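Tyrosine aminotransferase (Leishmania infantum, PDB 4IX8) probably catalyses the pyridoxal 5'-phosphate-dependent transfer of the amino group of L-tyrosine to 2-oxoglutarate. Local coordinates at residues A[232-235]-A[236-239]; A[205-208]-A[209-213]. All coordinates share one frame; numbering follows the deposited sequence.

Interaction 1: A[232-235]-A[236-239]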
ATOM      1  N   VAL A 232      -9.750  28.827  -5.761  1.00 34.99           N
ATOM      2  CA  VAL A 232      -8.558  28.032  -6.046  1.00 31.29           C
ATOM      3  C   VAL A 232      -7.411  28.982  -6.449  1.00 33.45           C
ATOM      4  O   VAL A 232      -6.270  28.833  -5.992  1.00 34.48           O
ATOM      5  CB  VAL A 232      -8.825  26.993  -7.139  1.00 34.28           C
ATOM      6  CG1 VAL A 232      -7.541  26.247  -7.489  1.00 33.64           C
ATOM      7  CG2 VAL A 232      -9.895  25.980  -6.672  1.00 32.51           C
ATOM      8  N   SER A 233      -7.747  30.035  -7.187  1.00 37.87           N
ATOM      9  CA  SER A 233      -6.779  31.054  -7.567  1.00 35.25           C
ATOM     10  C   SER A 233      -6.173  31.691  -6.331  1.00 37.89           C
ATOM     11  O   SER A 233      -4.941  31.842  -6.224  1.00 40.51           O
ATOM     12  CB  SER A 233      -7.470  32.111  -8.411  1.00 39.92           C
ATOM     13  OG  SER A 233      -6.553  33.012  -8.962  1.00 44.24           O
ATOM     14  N   ASP A 234      -7.025  31.967  -5.353  1.00 35.17           N
ATOM     15  CA  ASP A 234      -6.578  32.598  -4.120  1.00 32.72           C
ATOM     16  C   ASP A 234      -5.685  31.655  -3.304  1.00 31.11           C
ATOM     17  O   ASP A 234      -4.701  32.090  -2.708  1.00 34.94           O
ATOM     18  CB  ASP A 234      -7.767  33.029  -3.261  1.00 40.32           C
ATOM     19  CG  ASP A 234      -8.451  34.263  -3.782  1.00 43.92           C
ATOM     20  OD1 ASP A 234      -7.871  34.973  -4.642  1.00 41.03           O
ATOM     21  OD2 ASP A 234      -9.575  34.517  -3.307  1.00 43.21           O
ATOM     22  N   ILE A 235      -6.041  30.374  -3.273  1.00 30.71           N
ATOM     23  CA  ILE A 235      -5.226  29.380  -2.588  1.00 32.34           C
ATOM     24  C   ILE A 235      -3.812  29.341  -3.183  1.00 31.96           C
ATOM     25  O   ILE A 235      -2.821  29.388  -2.461  1.00 41.33           O
ATOM     26  CB  ILE A 235      -5.868  28.024  -2.686  1.00 28.45           C
ATOM     27  CG1 ILE A 235      -7.120  27.990  -1.809  1.00 31.37           C
ATOM     28  CG2 ILE A 235      -4.921  26.948  -2.252  1.00 29.09           C
ATOM     29  CD1 ILE A 235      -8.063  26.833  -2.154  1.00 29.81           C
ATOM     30  N   ILE A 236      -3.731  29.336  -4.506  1.00 34.18           N
ATOM     31  CA  ILE A 236      -2.455  29.356  -5.189  1.00 29.80           C
ATOM     32  C   ILE A 236      -1.704  30.629  -4.843  1.00 33.91           C
ATOM     33  O   ILE A 236      -0.540  30.551  -4.489  1.00 38.82           O
ATOM     34  CB  ILE A 236      -2.661  29.232  -6.697  1.00 34.77           C
ATOM     35  CG1 ILE A 236      -3.123  27.814  -6.983  1.00 32.57           C
ATOM     36  CG2 ILE A 236      -1.369  29.509  -7.489  1.00 36.06           C
ATOM     37  CD1 ILE A 236      -3.527  27.567  -8.429  1.00 33.69           C
ATOM     38  N   ASP A 237      -2.373  31.777  -4.830  1.00 36.62           N
ATOM     39  CA  ASP A 237      -1.685  33.012  -4.474  1.00 34.04           C
ATOM     40  C   ASP A 237      -1.139  32.918  -3.064  1.00 38.01           C
ATOM     41  O   ASP A 237      -0.035  33.365  -2.792  1.00 36.74           O
ATOM     42  CB  ASP A 237      -2.599  34.240  -4.568  1.00 32.94           C
ATOM     43  CG  ASP A 237      -2.937  34.590  -5.987  1.00 40.70           C
ATOM     44  OD1 ASP A 237      -2.214  34.105  -6.882  1.00 47.06           O
ATOM     45  OD2 ASP A 237      -3.878  35.380  -6.217  1.00 48.53           O
ATOM     46  N   PHE A 238      -1.907  32.316  -2.173  1.00 32.20           N
ATOM     47  CA  PHE A 238      -1.452  32.115  -0.810  1.00 32.26           C
ATOM     48  C   PHE A 238      -0.143  31.320  -0.741  1.00 29.20           C
ATOM     49  O   PHE A 238       0.760  31.648   0.011  1.00 36.19           O
ATOM     50  CB  PHE A 238      -2.544  31.421  -0.020  1.00 33.66           C
ATOM     51  CG  PHE A 238      -2.174  31.130   1.389  1.00 34.20           C
ATOM     52  CD1 PHE A 238      -1.516  29.965   1.710  1.00 30.83           C
ATOM     53  CD2 PHE A 238      -2.497  32.019   2.398  1.00 30.09           C
ATOM     54  CE1 PHE A 238      -1.192  29.681   3.015  1.00 26.13           C
ATOM     55  CE2 PHE A 238      -2.176  31.742   3.705  1.00 29.03           C
ATOM     56  CZ  PHE A 238      -1.516  30.569   4.011  1.00 26.75           C
ATOM     57  N   CYS A 239      -0.066  30.265  -1.536  1.00 30.89           N
ATOM     58  CA  CYS A 239       1.104  29.387  -1.569  1.00 27.19           C
ATOM     59  C   CYS A 239       2.296  30.113  -2.178  1.00 29.32           C
ATOM     60  O   CYS A 239       3.439  29.884  -1.805  1.00 31.94           O
ATOM     61  CB  CYS A 239       0.765  28.105  -2.343  1.00 26.43           C
ATOM     62  SG  CYS A 239      -0.317  27.015  -1.367  1.00 30.80           S
TER
HETATM   63  O   HOH W   1      -6.383  34.977  -7.186  1.00 36.74           O
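S233, D234 and D237 meet round one water on the solvent-facing side of helix 229-242. S233 OG donates to this water at 2.7 Å. The water turns its own two protons to the aspartates, reaching D234 OD1 at 2.9 Å. Its bond to D237 OD2 is 2.7 Å long. D237 is bent back over the preceding turn: its CG lies beside its own backbone N (chi1 -71°), which brings D237 CG to 3.4 Å from S233 O, the same carbonyl that accepts the D237 N-H. The two carboxylates stay apart, with D234 OD1 and D237 OD2 separated by 4.3 Å and the water reaching both.

The other side of the helix is apolar. V232 and I236 stand one turn apart, and the branch tip V232 CG1 approaches I236 CD1 loosely at 4.3 Å, both residues also leaning on F268. F238 has its CG anti to the backbone N (chi1 178°), which carries the ring off the helix to meet the rings of F214 and H242, its plane oblique to both, while F238 CB lies 3.2 Å from I235 O. C239 SG lies alongside that carbonyl too, and I235 packs against F214, I216 and L246 of the neighbouring strands. The backbone beneath is regular alpha-helix, each N-H of residues 236 to 239 bonded to the carbonyl four residues earlier; I236 N to V232 O, at 3.0 Å and 167°, is the straightest of the four.

This is the amphipathic helix of a beta-alpha-beta crossover between strands 211-217 and 246-249. On the polar side, two like charges one turn apart would be expected to repel, and a water that donates to both probably eases that cost, while the serine hydroxyl supplying the water's third bond helps hold it in place.

Interaction 2: A[205-208]-A[209-213]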
ATOM      1  N   GLY A 205      -1.406  33.117   9.636  1.00 38.57           N
ATOM      2  CA  GLY A 205      -0.778  33.243  10.945  1.00 29.50           C
ATOM      3  C   GLY A 205      -0.212  31.919  11.431  1.00 28.91           C
ATOM      4  O   GLY A 205       0.440  31.848  12.471  1.00 30.69           O
ATOM      5  N   MET A 206      -0.493  30.853  10.705  1.00 27.87           N
ATOM      6  CA  MET A 206      -0.037  29.534  11.120  1.00 33.82           C
ATOM      7  C   MET A 206       1.265  29.102  10.445  1.00 34.11           C
ATOM      8  O   MET A 206       1.789  28.019  10.743  1.00 31.00           O
ATOM      9  CB  MET A 206      -1.093  28.501  10.810  1.00 26.23           C
ATOM     10  CG  MET A 206      -2.339  28.688  11.616  1.00 28.34           C
ATOM     11  SD  MET A 206      -3.488  27.444  11.010  1.00 38.29           S
ATOM     12  CE  MET A 206      -4.976  28.002  11.895  1.00 41.82           C
ATOM     13  N   VAL A 207       1.712  29.877   9.462  1.00 25.92           N
ATOM     14  CA  VAL A 207       2.904  29.528   8.690  1.00 30.97           C
ATOM     15  C   VAL A 207       4.162  29.913   9.456  1.00 28.85           C
ATOM     16  O   VAL A 207       4.289  31.034   9.927  1.00 26.42           O
ATOM     17  CB  VAL A 207       2.914  30.221   7.322  1.00 30.31           C
ATOM     18  CG1 VAL A 207       4.168  29.849   6.534  1.00 32.43           C
ATOM     19  CG2 VAL A 207       1.670  29.836   6.524  1.00 31.30           C
ATOM     20  N   ASP A 208       5.075  28.963   9.622  1.00 31.16           N
ATOM     21  CA  ASP A 208       6.375  29.324  10.177  1.00 31.40           C
ATOM     22  C   ASP A 208       7.488  28.630   9.395  1.00 28.95           C
ATOM     23  O   ASP A 208       7.231  28.009   8.350  1.00 35.96           O
ATOM     24  CB  ASP A 208       6.428  29.013  11.673  1.00 25.51           C
ATOM     25  CG  ASP A 208       6.215  27.560  11.984  1.00 25.23           C
ATOM     26  OD1 ASP A 208       6.680  26.674  11.206  1.00 27.99           O
ATOM     27  OD2 ASP A 208       5.653  27.292  13.064  1.00 32.34           O
ATOM     28  N   SER A 209       8.710  28.713   9.910  1.00 29.85           N
ATOM     29  CA  SER A 209       9.892  28.219   9.219  1.00 30.89           C
ATOM     30  C   SER A 209       9.855  26.728   9.018  1.00 23.92           C
ATOM     31  O   SER A 209      10.550  26.202   8.148  1.00 35.36           O
ATOM     32  CB  SER A 209      11.171  28.621  10.006  1.00 33.70           C
ATOM     33  OG  SER A 209      11.120  28.159  11.353  1.00 33.98           O
ATOM     34  N   HIS A 210       9.023  26.035   9.789  1.00 26.45           N
ATOM     35  CA  HIS A 210       8.934  24.571   9.665  1.00 22.99           C
ATOM     36  C   HIS A 210       7.730  24.119   8.851  1.00 22.57           C
ATOM     37  O   HIS A 210       7.488  22.935   8.747  1.00 22.11           O
ATOM     38  CB  HIS A 210       8.849  23.921  11.029  1.00 25.52           C
ATOM     39  CG  HIS A 210      10.082  24.052  11.844  1.00 30.19           C
ATOM     40  ND1 HIS A 210      11.319  23.675  11.389  1.00 42.47           N
ATOM     41  CD2 HIS A 210      10.275  24.541  13.085  1.00 38.77           C
ATOM     42  CE1 HIS A 210      12.221  23.919  12.316  1.00 31.34           C
ATOM     43  NE2 HIS A 210      11.609  24.428  13.361  1.00 35.24           N
ATOM     44  N   THR A 211       6.959  25.057   8.301  1.00 23.31           N
ATOM     45  CA  THR A 211       5.773  24.711   7.519  1.00 22.47           C
ATOM     46  C   THR A 211       6.202  24.306   6.105  1.00 24.63           C
ATOM     47  O   THR A 211       6.810  25.111   5.417  1.00 27.39           O
ATOM     48  CB  THR A 211       4.803  25.919   7.408  1.00 22.99           C
ATOM     49  OG1 THR A 211       4.388  26.378   8.699  1.00 23.42           O
ATOM     50  CG2 THR A 211       3.625  25.589   6.618  1.00 22.84           C
ATOM     51  N   LYS A 212       5.829  23.116   5.639  1.00 23.02           N
ATOM     52  CA  LYS A 212       6.358  22.569   4.387  1.00 21.69           C
ATOM     53  C   LYS A 212       5.369  22.420   3.248  1.00 26.32           C
ATOM     54  O   LYS A 212       5.775  22.188   2.120  1.00 28.84           O
ATOM     55  CB  LYS A 212       7.008  21.199   4.635  1.00 22.32           C
ATOM     56  CG  LYS A 212       8.215  21.286   5.554  1.00 27.66           C
ATOM     57  CD  LYS A 212       9.367  22.096   4.952  1.00 30.92           C
ATOM     58  CE  LYS A 212      10.172  22.826   6.025  1.00 43.41           C
ATOM     59  NZ  LYS A 212      11.164  21.950   6.692  1.00 54.19           N
ATOM     60  N   ALA A 213       4.076  22.532   3.520  1.00 30.56           N
ATOM     61  CA  ALA A 213       3.082  22.348   2.478  1.00 30.29           C
ATOM     62  C   ALA A 213       1.726  22.879   2.919  1.00 23.86           C
ATOM     63  O   ALA A 213       1.484  23.102   4.095  1.00 24.83           O
ATOM     64  CB  ALA A 213       2.978  20.856   2.098  1.00 26.91           C
TER
HETATM   65  O   HOH W   2       8.042  28.188   5.364  1.00 34.18           O
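D208 holds its CG between its own backbone N and carbonyl carbon (chi1 60°), which points the carboxylate at H210 N, and T211 holds OG1 beside its own N (chi1 -58°), which points the hydroxyl back at D208 N, both within a type I beta turn running from D208 to T211. OD1 of D208 accepts the H210 N-H at 2.8 Å, which makes an Asx turn inside the beta turn; the donor comes to the anti side of the carboxylate, tilted from its plane. The closing bond, T211 N to D208 O, is 3.0 Å long, its donor well above the carbonyl plane. In return T211 OG1 accepts the D208 N-H at 2.8 Å, nearly straight at 172°. That hydroxyl also bonds N163 OD1, while D208 OD1 takes N163 ND2 and D208 OD2 forms a salt bridge with R186, tying the turn to strands 163-168 and 184-191 where strand 211-217 begins. The V207 and T211 side chains cross at about a right angle, V207 CG1 lying 4.1 Å from T211 CB. At the exposed apex, S209 OG sits over the centre of the H210 ring, 4.1 Å above its plane.

In the fold
The two contacts come in series along the chain: the turn of interaction 2 leads into strand 211-217, and helix 229-242, which holds interaction 1, follows that strand. Their centres lie about 15 Å apart, yet they touch, because the F238 ring reaches V207, with F238 CZ 4.1 Å from V207 CG2. H242, one turn further along the helix, packs against both residues. Neither contact includes K282, the predicted pyridoxal phosphate lysine. Interaction 2 marks the N-terminal start of its strand, whereas in aminotransferases of this family the cofactor lies near the C-terminal ends of the parallel strands. Interaction 1 lies on the crossover helix between strands 211-217 and 246-249.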